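Local coordinates for protein exonuclease (Laribacter hongkongensis, PDB 3SYY) that probably degrades double-stranded DNA from the 5' end towards the 3' end as a magnesium-dependent alkaline exonuclease of the lambda-exonuclease-like PDDEXK group, at residues Q37-E42 and S185-E190; M61-E66 and D156-D161; I76-E81 and M163-T168; I89-P92 and G96-A99; Q141-G146 and A175-I180. All coordinates share one frame; numbering follows the deposited sequence.

Interaction 1. Residues Q37-E42 and S185-E190; sequences QNYMAE and SAFLAE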
# COMPACT_ATOMS: atom_id res chain seq x y z
N GLN A 37 18.38 3.33 -9.16
CA GLN A 37 18.76 4.21 -8.05
C GLN A 37 18.28 3.77 -6.69
O GLN A 37 19.01 3.89 -5.69
CB GLN A 37 18.39 5.67 -8.38
CG GLN A 37 19.17 6.14 -9.68
CD GLN A 37 20.69 5.60 -9.77
OE1 GLN A 37 21.52 5.88 -8.84
NE2 GLN A 37 21.03 4.85 -10.88
N ASN A 38 17.05 3.23 -6.60
CA ASN A 38 16.56 2.73 -5.30
C ASN A 38 17.36 1.52 -4.81
O ASN A 38 17.63 1.41 -3.62
CB ASN A 38 15.06 2.36 -5.38
CG ASN A 38 14.18 3.57 -5.59
OD1 ASN A 38 14.55 4.68 -5.21
ND2 ASN A 38 13.02 3.38 -6.23
N TYR A 39 17.74 0.62 -5.71
CA TYR A 39 18.59 -0.52 -5.31
C TYR A 39 19.97 -0.01 -4.88
O TYR A 39 20.51 -0.47 -3.91
CB TYR A 39 18.73 -1.49 -6.50
CG TYR A 39 19.39 -2.81 -6.16
CD1 TYR A 39 19.17 -3.43 -4.94
CD2 TYR A 39 20.21 -3.45 -7.09
CE1 TYR A 39 19.77 -4.67 -4.64
CE2 TYR A 39 20.80 -4.66 -6.80
CZ TYR A 39 20.59 -5.26 -5.62
OH TYR A 39 21.19 -6.47 -5.34
N MET A 40 20.52 0.91 -5.65
CA MET A 40 21.84 1.50 -5.30
C MET A 40 21.80 2.05 -3.85
O MET A 40 22.67 1.72 -3.04
CB MET A 40 22.16 2.54 -6.35
CG MET A 40 23.13 3.59 -5.93
SD MET A 40 24.72 3.16 -6.50
CE MET A 40 24.51 3.14 -8.27
N ALA A 41 20.73 2.80 -3.51
CA ALA A 41 20.56 3.35 -2.17
C ALA A 41 20.47 2.22 -1.15
O ALA A 41 21.07 2.28 -0.07
CB ALA A 41 19.30 4.27 -2.12
N GLU A 42 19.76 1.14 -1.49
CA GLU A 42 19.66 0.03 -0.57
C GLU A 42 21.04 -0.57 -0.27
O GLU A 42 21.35 -0.93 0.88
CB GLU A 42 18.84 -1.13 -1.21
CG GLU A 42 17.38 -1.20 -0.92
CD GLU A 42 16.75 -2.35 -1.73
OE1 GLU A 42 16.06 -2.05 -2.72
OE2 GLU A 42 17.03 -3.51 -1.38
N SER A 185 29.11 -4.39 -13.32
CA SER A 185 30.40 -3.73 -13.08
C SER A 185 30.28 -2.20 -12.94
O SER A 185 30.83 -1.65 -12.00
CB SER A 185 31.42 -4.13 -14.15
OG SER A 185 31.90 -5.43 -13.85
N ALA A 186 29.58 -1.56 -13.85
CA ALA A 186 29.40 -0.11 -13.81
C ALA A 186 28.63 0.32 -12.56
O ALA A 186 28.98 1.31 -11.89
CB ALA A 186 28.67 0.35 -15.03
N PHE A 187 27.56 -0.44 -12.25
CA PHE A 187 26.78 -0.19 -11.05
C PHE A 187 27.59 -0.39 -9.79
O PHE A 187 27.48 0.43 -8.85
CB PHE A 187 25.53 -1.10 -11.09
CG PHE A 187 24.65 -1.02 -9.87
CD1 PHE A 187 23.43 -0.32 -9.94
CD2 PHE A 187 24.97 -1.70 -8.73
CE1 PHE A 187 22.57 -0.29 -8.88
CE2 PHE A 187 24.11 -1.69 -7.63
CZ PHE A 187 22.89 -0.95 -7.73
N LEU A 188 28.41 -1.43 -9.74
CA LEU A 188 29.23 -1.64 -8.55
C LEU A 188 30.31 -0.53 -8.43
O LEU A 188 30.68 -0.15 -7.34
CB LEU A 188 29.90 -3.02 -8.55
CG LEU A 188 28.91 -4.13 -8.14
CD1 LEU A 188 29.40 -5.56 -8.64
CD2 LEU A 188 28.68 -4.11 -6.63
N ALA A 189 30.77 -0.01 -9.56
CA ALA A 189 31.80 1.06 -9.53
C ALA A 189 31.21 2.31 -8.88
O ALA A 189 31.86 2.93 -8.02
CB ALA A 189 32.31 1.34 -10.96
N GLU A 190 29.97 2.65 -9.25
CA GLU A 190 29.25 3.81 -8.73
C GLU A 190 28.93 3.66 -7.29
O GLU A 190 29.12 4.61 -6.51
CB GLU A 190 27.97 4.12 -9.49
CG GLU A 190 28.18 4.51 -10.94
CD GLU A 190 26.86 4.41 -11.72
OE1 GLU A 190 26.89 4.00 -12.89
OE2 GLU A 190 25.81 4.72 -11.14
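Phe187 reaches from helix 185-190 to the backbone of helix 37-42, where its CZ lies 3.6 Å from Met40 CA and touches Met40 CB as well. The methionine chain then bends back over the ring. Because Met40 is bent at chi2 (98°) and again at chi3, its CE methyl stands over one face of Phe187, displaced toward the rim, at 4.2 Å from the ring centroid. Met40 SD is 4.8 Å from the centroid of the Phe187 ring, which makes this a Met-aromatic contact with a CH-pi component from CE. Tyr39 meets the tip of the phenylalanine through its CD2, 3.7 Å from Phe187 CZ. The two ring planes are 28° apart but slid so far that the rings barely overlap, so the pair is an apolar contact rather than a full stack. At the exposed margin, Met40 CE also packs against Glu190, 3.5 Å from OE2, a carboxylate oxygen that forms a salt bridge with Arg36.

In the second shell, Tyr39 OH is hydrogen-bonded to the backbone N of Thr17, which ties the ring to strand 16-17. The short helical segments cross at -50° with their axes 11.0 Å apart, a spacing bridged by the long side chains. Helix 34-49 thereby packs on the long helix 174-205, while Val16 of strand 16-17 and Val24 of helix 21-25 also touch Phe187.

Interaction 2. Residues M61-E66 and D156-D161; sequences MQRGTE and DDRLPD
Arg63 and Arg158 approach from opposite directions and lay their guanidinium groups flat on one another, with planes only 3° apart. Arg63 CZ lies 3.4 Å from Arg158 CZ, each over the centre of the other group. The nearby carboxylates of Asp156 and Asp157 probably offset the like charges. Asp157 OD2 lies at the edge of the Arg63 guanidinium, near its plane and 3.0 Å from NH1, although the N-H...O angle of 122° makes the hydrogen bond weak. Asp156 OD1, 3.4 Å from Arg63 NH1, stands well out of that plane and contributes charge alone.

The second guanidinium is oriented by its own loop, through a type I beta turn, Asp156 to Leu159, in the loop between strands 149-155 and 165-171. Arg158 bends at chi3 (-75°) and grips Asp156 side-on: NE reaches the syn lone pair of OD1 at 2.8 Å, and NH2 reaches OD2 at 3.2 Å from above the carboxylate plane. Asp156 OD1 also accepts the backbone N-H of Arg158, 2.9 Å from N, closing an Asx turn. Thr118 OG1 is hydrogen-bonded to Asp156 OD2 from helix 118-127, and Glu53 of the third subunit forms a salt bridge with Arg158 NH1, extending the network across the subunit interface.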
# COMPACT_ATOMS: atom_id res chain seq x y z
N MET A 61 4.09 -14.26 -0.56
CA MET A 61 5.54 -14.49 -0.49
C MET A 61 5.87 -15.58 0.49
O MET A 61 6.66 -16.47 0.19
CB MET A 61 6.30 -13.21 -0.11
CG MET A 61 7.15 -12.65 -1.23
SD MET A 61 7.25 -10.83 -1.22
CE MET A 61 5.89 -10.37 -2.33
N GLN A 62 5.29 -15.52 1.68
CA GLN A 62 5.56 -16.53 2.69
C GLN A 62 5.03 -17.91 2.25
O GLN A 62 5.73 -18.93 2.41
CB GLN A 62 4.93 -16.10 4.02
CG GLN A 62 5.09 -17.12 5.16
CD GLN A 62 4.84 -16.51 6.54
OE1 GLN A 62 5.00 -15.30 6.75
NE2 GLN A 62 4.45 -17.36 7.50
N ARG A 63 3.81 -17.93 1.72
CA ARG A 63 3.17 -19.17 1.28
C ARG A 63 4.07 -19.78 0.19
O ARG A 63 4.39 -20.97 0.23
CB ARG A 63 1.77 -18.90 0.74
CG ARG A 63 1.03 -20.18 0.31
CD ARG A 63 0.13 -19.89 -0.86
NE ARG A 63 -0.05 -21.10 -1.65
CZ ARG A 63 0.67 -21.43 -2.73
NH1 ARG A 63 0.39 -22.57 -3.34
NH2 ARG A 63 1.64 -20.62 -3.19
N GLY A 64 4.51 -18.93 -0.73
CA GLY A 64 5.45 -19.26 -1.79
C GLY A 64 6.74 -19.92 -1.35
O GLY A 64 7.10 -20.98 -1.87
N THR A 65 7.44 -19.29 -0.40
CA THR A 65 8.71 -19.79 0.14
C THR A 65 8.51 -21.15 0.76
O THR A 65 9.35 -22.04 0.57
CB THR A 65 9.33 -18.80 1.20
OG1 THR A 65 9.57 -17.54 0.55
CG2 THR A 65 10.66 -19.29 1.71
N GLU A 66 7.38 -21.32 1.46
CA GLU A 66 7.09 -22.59 2.10
C GLU A 66 6.78 -23.71 1.12
O GLU A 66 6.97 -24.87 1.44
CB GLU A 66 5.94 -22.45 3.09
CG GLU A 66 6.44 -21.99 4.46
CD GLU A 66 5.33 -21.86 5.46
OE1 GLU A 66 4.33 -21.19 5.13
OE2 GLU A 66 5.47 -22.42 6.58
N ASP A 156 2.11 -24.45 -8.65
CA ASP A 156 1.00 -24.07 -7.77
C ASP A 156 0.12 -25.28 -7.50
O ASP A 156 -0.63 -25.71 -8.37
CB ASP A 156 0.17 -22.97 -8.44
CG ASP A 156 -0.89 -22.37 -7.47
OD1 ASP A 156 -1.12 -22.91 -6.38
OD2 ASP A 156 -1.44 -21.33 -7.82
N ASP A 157 0.17 -25.76 -6.27
CA ASP A 157 -0.60 -26.91 -5.88
C ASP A 157 -2.09 -26.66 -5.70
O ASP A 157 -2.84 -27.60 -5.43
CB ASP A 157 -0.00 -27.52 -4.61
CG ASP A 157 -0.20 -26.64 -3.40
OD1 ASP A 157 -0.14 -27.16 -2.30
OD2 ASP A 157 -0.44 -25.42 -3.50
N ARG A 158 -2.54 -25.41 -5.82
CA ARG A 158 -4.00 -25.17 -5.66
C ARG A 158 -4.80 -25.58 -6.87
O ARG A 158 -6.02 -25.71 -6.79
CB ARG A 158 -4.27 -23.69 -5.35
CG ARG A 158 -3.67 -23.31 -4.01
CD ARG A 158 -3.58 -21.77 -3.81
NE ARG A 158 -2.49 -21.24 -4.61
CZ ARG A 158 -1.93 -20.05 -4.41
NH1 ARG A 158 -2.35 -19.29 -3.39
NH2 ARG A 158 -0.93 -19.65 -5.20
N LEU A 159 -4.10 -25.77 -8.00
CA LEU A 159 -4.73 -26.00 -9.29
C LEU A 159 -4.98 -27.50 -9.51
O LEU A 159 -4.44 -28.30 -8.79
CB LEU A 159 -3.81 -25.45 -10.38
CG LEU A 159 -3.87 -23.92 -10.48
CD1 LEU A 159 -2.81 -23.41 -11.36
CD2 LEU A 159 -5.22 -23.46 -11.05
N PRO A 160 -5.79 -27.87 -10.53
CA PRO A 160 -5.91 -29.30 -10.90
C PRO A 160 -4.52 -29.87 -11.23
O PRO A 160 -3.64 -29.11 -11.66
CB PRO A 160 -6.71 -29.24 -12.20
CG PRO A 160 -7.59 -28.02 -12.02
CD PRO A 160 -6.57 -27.02 -11.44
N ASP A 161 -4.35 -31.18 -11.08
CA ASP A 161 -3.06 -31.82 -11.26
C ASP A 161 -2.37 -31.45 -12.57
O ASP A 161 -1.17 -31.16 -12.56
CB ASP A 161 -3.11 -33.36 -11.11
CG ASP A 161 -1.71 -33.99 -11.30
OD1 ASP A 161 -0.83 -33.82 -10.40
OD2 ASP A 161 -1.47 -34.60 -12.37

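Interaction 3. Residues I76-E81 and M163-T168; sequences IIETGE and MQYFCT
Glu78, in the last turn of helix 59-79, faces Tyr165 at the start of edge strand 165-171, and their CA atoms, 9.1 Å apart, are the nearest pair between segments 76-81 and 163-168. This is helix-on-sheet packing at the border of the five-stranded mixed sheet, with the two side chains filling the gap. They slide past each other in opposite directions, and the aliphatic part of Glu78 covers one face of the tyrosine ring. Glu78 CG is 3.8 Å from the centroid of the Tyr165 ring and 18° off the normal, a CH-pi contact displaced toward Tyr165 CE2, 3.6 Å from that CG. A bend at chi2 (-78°) folds the chain back along the ring, and the carboxylate plane lies 17° from the ring plane, while OE1 forms a salt bridge with Arg74 one turn earlier in the helix. Arg74 and Tyr75 touch the tyrosine too, and Val153 of the adjoining strand 149-155 packs on it.

The helix ends at Thr79; Gly80, next, adopts positive phi, and Thr79 forms an ST turn in which its OG1 accepts the backbone N-H of Glu81, 3.2 Å from N. Thr79 OG1 also hydrogen-bonds to Tyr75 O. The other branch of the threonine faces the phenol, placing Thr79 CG2 4.2 Å from Tyr165 OH.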
# COMPACT_ATOMS: atom_id res chain seq x y z
N ILE A 76 11.98 -33.07 -9.51
CA ILE A 76 12.74 -34.38 -9.50
C ILE A 76 11.80 -35.55 -9.88
O ILE A 76 12.18 -36.47 -10.63
CB ILE A 76 13.45 -34.60 -8.16
CG1 ILE A 76 14.45 -33.48 -7.83
CG2 ILE A 76 14.26 -35.97 -8.11
CD1 ILE A 76 14.69 -33.36 -6.32
N ILE A 77 10.57 -35.53 -9.40
CA ILE A 77 9.58 -36.56 -9.82
C ILE A 77 9.41 -36.52 -11.31
O ILE A 77 9.49 -37.58 -11.97
CB ILE A 77 8.22 -36.36 -9.12
CG1 ILE A 77 8.39 -36.65 -7.64
CG2 ILE A 77 7.14 -37.25 -9.74
CD1 ILE A 77 7.17 -36.25 -6.81
N GLU A 78 9.23 -35.32 -11.86
CA GLU A 78 8.98 -35.17 -13.28
C GLU A 78 10.20 -35.46 -14.15
O GLU A 78 10.05 -35.80 -15.34
CB GLU A 78 8.43 -33.78 -13.60
CG GLU A 78 7.11 -33.45 -12.89
CD GLU A 78 5.91 -34.11 -13.52
OE1 GLU A 78 4.83 -34.13 -12.89
OE2 GLU A 78 6.03 -34.59 -14.67
N THR A 79 11.41 -35.30 -13.62
CA THR A 79 12.55 -35.33 -14.51
C THR A 79 13.55 -36.42 -14.16
O THR A 79 14.34 -36.81 -14.99
CB THR A 79 13.37 -34.01 -14.47
OG1 THR A 79 13.85 -33.83 -13.14
CG2 THR A 79 12.55 -32.82 -14.96
N GLY A 80 13.59 -36.83 -12.91
CA GLY A 80 14.62 -37.76 -12.45
C GLY A 80 16.02 -37.19 -12.30
O GLY A 80 17.00 -37.96 -12.20
N GLU A 81 16.15 -35.85 -12.27
CA GLU A 81 17.48 -35.21 -12.19
C GLU A 81 18.05 -35.26 -10.78
O GLU A 81 17.30 -35.29 -9.80
CB GLU A 81 17.44 -33.76 -12.68
CG GLU A 81 17.05 -33.59 -14.11
CD GLU A 81 18.26 -33.58 -15.09
OE1 GLU A 81 19.41 -33.83 -14.70
OE2 GLU A 81 18.04 -33.31 -16.29
N MET A 163 -2.35 -28.85 -14.21
CA MET A 163 -1.94 -27.43 -14.31
C MET A 163 -0.98 -26.97 -13.21
O MET A 163 -0.59 -25.82 -13.20
CB MET A 163 -3.17 -26.51 -14.24
CG MET A 163 -4.10 -26.64 -15.40
SD MET A 163 -5.48 -25.44 -15.21
CE MET A 163 -6.55 -25.96 -16.56
N GLN A 164 -0.60 -27.86 -12.30
CA GLN A 164 0.17 -27.47 -11.13
C GLN A 164 1.63 -27.17 -11.48
O GLN A 164 2.27 -26.32 -10.81
CB GLN A 164 0.12 -28.56 -10.09
CG GLN A 164 -1.27 -28.73 -9.45
CD GLN A 164 -1.36 -29.91 -8.49
OE1 GLN A 164 -2.37 -30.06 -7.76
NE2 GLN A 164 -0.36 -30.77 -8.51
N TYR A 165 2.15 -27.86 -12.51
CA TYR A 165 3.60 -27.90 -12.76
C TYR A 165 3.98 -27.41 -14.12
O TYR A 165 3.40 -27.85 -15.12
CB TYR A 165 4.13 -29.32 -12.53
CG TYR A 165 5.58 -29.48 -12.90
CD1 TYR A 165 6.59 -29.14 -12.00
CD2 TYR A 165 5.93 -30.02 -14.13
CE1 TYR A 165 7.95 -29.32 -12.34
CE2 TYR A 165 7.24 -30.22 -14.49
CZ TYR A 165 8.25 -29.89 -13.60
OH TYR A 165 9.54 -30.11 -14.03
N PHE A 166 4.91 -26.43 -14.17
CA PHE A 166 5.38 -25.89 -15.44
C PHE A 166 6.89 -25.81 -15.38
O PHE A 166 7.47 -25.42 -14.35
CB PHE A 166 4.82 -24.47 -15.71
CG PHE A 166 5.49 -23.77 -16.87
CD1 PHE A 166 4.99 -23.91 -18.13
CD2 PHE A 166 6.65 -23.01 -16.68
CE1 PHE A 166 5.58 -23.30 -19.20
CE2 PHE A 166 7.27 -22.40 -17.73
CZ PHE A 166 6.73 -22.51 -19.00
N CYS A 167 7.54 -26.22 -16.46
CA CYS A 167 9.00 -26.15 -16.50
C CYS A 167 9.44 -25.88 -17.92
O CYS A 167 8.86 -26.45 -18.90
CB CYS A 167 9.64 -27.40 -15.91
SG CYS A 167 11.47 -27.46 -16.06
N THR A 168 10.41 -24.97 -18.07
CA THR A 168 10.99 -24.69 -19.41
C THR A 168 12.49 -24.41 -19.24
O THR A 168 12.90 -23.86 -18.20
CB THR A 168 10.26 -23.56 -20.14
OG1 THR A 168 10.63 -23.53 -21.53
CG2 THR A 168 10.57 -22.14 -19.50

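Interaction 4. Residues I89-P92 and G96-A99; sequences IDHP and GFGA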
# COMPACT_ATOMS: atom_id res chain seq x y z
N ILE A 89 26.60 -18.23 -4.46
CA ILE A 89 27.80 -18.47 -5.24
C ILE A 89 28.30 -17.13 -5.75
O ILE A 89 27.60 -16.45 -6.51
CB ILE A 89 27.49 -19.36 -6.48
CG1 ILE A 89 26.78 -20.66 -6.06
CG2 ILE A 89 28.75 -19.65 -7.32
CD1 ILE A 89 27.62 -21.51 -5.19
N ASP A 90 29.51 -16.75 -5.36
CA ASP A 90 30.08 -15.49 -5.85
C ASP A 90 30.46 -15.55 -7.34
O ASP A 90 30.83 -16.61 -7.87
CB ASP A 90 31.24 -15.07 -4.93
CG ASP A 90 30.75 -14.74 -3.53
OD1 ASP A 90 29.80 -13.93 -3.36
OD2 ASP A 90 31.28 -15.30 -2.57
N HIS A 91 30.33 -14.43 -8.03
CA HIS A 91 30.73 -14.39 -9.42
C HIS A 91 32.23 -14.71 -9.43
O HIS A 91 32.96 -14.33 -8.50
CB HIS A 91 30.45 -13.02 -10.02
CG HIS A 91 30.81 -12.90 -11.46
ND1 HIS A 91 29.89 -13.01 -12.49
CD2 HIS A 91 32.01 -12.68 -12.05
CE1 HIS A 91 30.51 -12.85 -13.65
NE2 HIS A 91 31.79 -12.63 -13.41
N PRO A 92 32.68 -15.51 -10.42
CA PRO A 92 34.11 -15.91 -10.37
C PRO A 92 35.13 -14.72 -10.35
O PRO A 92 36.16 -14.85 -9.71
CB PRO A 92 34.28 -16.80 -11.63
CG PRO A 92 33.08 -16.53 -12.50
CD PRO A 92 31.95 -16.16 -11.52
N GLY A 96 31.67 -8.55 -5.10
CA GLY A 96 30.42 -7.96 -4.58
C GLY A 96 29.19 -8.34 -5.40
O GLY A 96 28.21 -7.58 -5.48
N PHE A 97 29.24 -9.53 -6.03
CA PHE A 97 28.20 -9.96 -6.98
C PHE A 97 28.06 -11.47 -6.86
O PHE A 97 29.07 -12.20 -6.87
CB PHE A 97 28.62 -9.55 -8.38
CG PHE A 97 27.63 -9.84 -9.53
CD1 PHE A 97 28.15 -10.06 -10.82
CD2 PHE A 97 26.24 -9.83 -9.37
CE1 PHE A 97 27.32 -10.28 -11.94
CE2 PHE A 97 25.38 -10.04 -10.48
CZ PHE A 97 25.89 -10.26 -11.77
N GLY A 98 26.82 -11.93 -6.75
CA GLY A 98 26.59 -13.33 -6.52
C GLY A 98 25.20 -13.78 -6.89
O GLY A 98 24.33 -12.97 -7.27
N ALA A 99 24.98 -15.10 -6.78
CA ALA A 99 23.69 -15.66 -7.24
C ALA A 99 23.33 -16.84 -6.36
O ALA A 99 24.21 -17.57 -5.90
CB ALA A 99 23.77 -16.11 -8.72
O HOH W 1 30.99 -11.58 -4.63
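Phe97 O takes the backbone N-H of His91 at 2.8 Å, the shortest polar bond between segments 89-92 and 96-99, with an N-H...O angle of 173°. It belongs to a beta hairpin whose strands, 89-90 and 97-99, run antiparallel. Ile89 and Ala99 form its hydrogen-bonded pair: Ile89 N donates to Ala99 O at 2.9 Å, and Ala99 N returns a bond to Ile89 O at 3.0 Å. Asp90 and Gly98, next along, are a non-hydrogen-bonded pair with CA atoms just 4.2 Å apart. At this close approach Ile89 O lies 3.3 Å from Gly98 CA.

Among the side chains, the His91 and Phe97 rings lie with planes 16° apart, but their centroids are 5.4 Å from each other and the overlap is slight. Both have CG anti to the backbone N, with chi1 close to 180°, which carries the rings out beside one another. Helix 132-145 touches both residues, through Cys144 and Thr140, and helix 174-205 adds Glu181 and Val184. Val16 bonds to the backbone of Gly96 and Gly98, so strand 16-17 adds to the sheet alongside strand 97-99; the latter runs straight into the magnesium ligand Ser100. Asp90 OD1 forms a salt bridge with Lys15. A water lies 2.9 Å from Asp90 OD1, placed to donate a hydrogen bond to it, and accepts the backbone N-H of Phe97.

Interaction 5. Residues Q141-G146 and A175-I180; sequences QMACTG and ALIAEI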
# COMPACT_ATOMS: atom_id res chain seq x y z
N GLN A 141 22.67 -16.29 -12.75
CA GLN A 141 23.00 -17.50 -11.99
C GLN A 141 24.00 -18.38 -12.80
O GLN A 141 24.97 -18.91 -12.24
CB GLN A 141 21.72 -18.32 -11.72
CG GLN A 141 20.88 -17.82 -10.59
CD GLN A 141 19.44 -18.38 -10.67
OE1 GLN A 141 18.60 -18.11 -9.80
NE2 GLN A 141 19.17 -19.17 -11.69
N MET A 142 23.77 -18.45 -14.11
CA MET A 142 24.70 -19.14 -15.05
C MET A 142 26.09 -18.46 -15.11
O MET A 142 27.12 -19.14 -15.02
CB MET A 142 24.05 -19.26 -16.42
CG MET A 142 23.01 -20.39 -16.40
SD MET A 142 22.24 -20.75 -17.98
CE MET A 142 20.84 -19.66 -18.08
N ALA A 143 26.07 -17.13 -15.16
CA ALA A 143 27.30 -16.31 -15.04
C ALA A 143 28.10 -16.63 -13.82
O ALA A 143 29.33 -16.87 -13.91
CB ALA A 143 26.98 -14.85 -15.07
N CYS A 144 27.44 -16.67 -12.66
CA CYS A 144 28.14 -16.95 -11.42
C CYS A 144 28.65 -18.37 -11.24
O CYS A 144 29.68 -18.58 -10.58
CB CYS A 144 27.31 -16.57 -10.21
SG CYS A 144 27.03 -14.77 -10.09
N THR A 145 27.94 -19.34 -11.79
CA THR A 145 28.27 -20.73 -11.52
C THR A 145 29.02 -21.38 -12.65
O THR A 145 29.50 -22.49 -12.46
CB THR A 145 27.00 -21.62 -11.34
OG1 THR A 145 26.12 -21.39 -12.46
CG2 THR A 145 26.31 -21.35 -9.98
N GLY A 146 29.03 -20.77 -13.82
CA GLY A 146 29.61 -21.43 -15.00
C GLY A 146 28.69 -22.47 -15.63
O GLY A 146 29.10 -23.22 -16.55
N ALA A 175 26.12 -13.59 -24.82
CA ALA A 175 25.94 -12.17 -25.13
C ALA A 175 25.21 -11.43 -24.03
O ALA A 175 25.64 -10.31 -23.64
CB ALA A 175 25.22 -11.97 -26.45
N LEU A 176 24.11 -12.01 -23.51
CA LEU A 176 23.36 -11.35 -22.45
C LEU A 176 24.19 -11.32 -21.18
O LEU A 176 24.20 -10.30 -20.48
CB LEU A 176 21.99 -12.01 -22.19
CG LEU A 176 21.08 -11.26 -21.18
CD1 LEU A 176 20.94 -9.78 -21.50
CD2 LEU A 176 19.70 -11.90 -21.10
N ILE A 177 24.86 -12.43 -20.88
CA ILE A 177 25.74 -12.46 -19.75
C ILE A 177 26.83 -11.34 -19.85
O ILE A 177 27.10 -10.68 -18.86
CB ILE A 177 26.34 -13.88 -19.58
CG1 ILE A 177 25.26 -14.84 -19.04
CG2 ILE A 177 27.59 -13.88 -18.67
CD1 ILE A 177 25.73 -16.30 -18.96
N ALA A 178 27.42 -11.11 -21.03
CA ALA A 178 28.51 -10.11 -21.10
C ALA A 178 27.92 -8.73 -20.82
O ALA A 178 28.52 -7.93 -20.10
CB ALA A 178 29.20 -10.16 -22.45
N GLU A 179 26.72 -8.49 -21.34
CA GLU A 179 26.01 -7.23 -21.13
C GLU A 179 25.61 -7.02 -19.66
O GLU A 179 25.81 -5.93 -19.12
CB GLU A 179 24.82 -7.18 -22.08
CG GLU A 179 23.81 -6.10 -21.86
CD GLU A 179 22.58 -6.32 -22.76
OE1 GLU A 179 22.71 -7.03 -23.80
OE2 GLU A 179 21.48 -5.80 -22.42
N ILE A 180 25.13 -8.08 -19.00
CA ILE A 180 24.84 -8.06 -17.55
C ILE A 180 26.11 -7.71 -16.77
O ILE A 180 26.09 -6.85 -15.88
CB ILE A 180 24.31 -9.43 -17.05
CG1 ILE A 180 22.89 -9.68 -17.60
CG2 ILE A 180 24.27 -9.48 -15.51
CD1 ILE A 180 22.39 -11.18 -17.36
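Segment 141-146 is the C-terminal end of helix 132-145 and segment 175-180 lies near the start of helix 174-205; the backbones come closest at Ala143 and Ile177, whose CA atoms are 6.3 Å apart. This is helix-helix packing, in which the alanine permits a close approach that Ile177 fills. The isoleucine straddles the surface of the opposite helix with its two branches. Ile177 CG2, anti to the backbone N, lies 3.8 Å from Ala143 CB. The other branch extends through CG1, with chi2 at 174°, so that Ile177 CD1 lies against the Met142-Ala143 junction, 4.2 Å from Met142 CB. All three residues are buried, and the contact between the two segments is wholly apolar.

Around this contact, Gln139 of helix 132-145 also touches Ile177, and Leu110 of strand 109-114 packs on Met142. That strand carries the magnesium ligands Glu112 and Ile113, and the side chain of Met142 is about 9 Å from that of Glu112. Past the contact the helix ends at Thr145, Gly146 having positive phi. In its last turn Gln141 O accepts two donors from opposite faces of its plane: Thr145 N at 3.0 Å and Thr145 OG1 at 2.7 Å.

How the interactions relate
Interactions 1, 4 and 5 form one cluster: the centres of 4 and 5 are 11 Å apart, those of 1 and 4 are 15 Å apart, and both pairs touch. Helix 174-205 is shared by interactions 1 and 5, and Leu188 on it packs against Gly96 and Phe97 of the hairpin. Interactions 2 and 3, with centres 14 Å apart, share helix 59-79; interaction 2 uses the loop leading into strand 165-171 and interaction 3 the strand itself. The centres of interactions 1 and 2 are 33 Å apart. Along the chain, interaction 1 encloses all the others, while 2 and 3 cross each other and both cross 5. Interactions 1, 2 and 3 thus tie helices 34-49 and 59-79 to late elements.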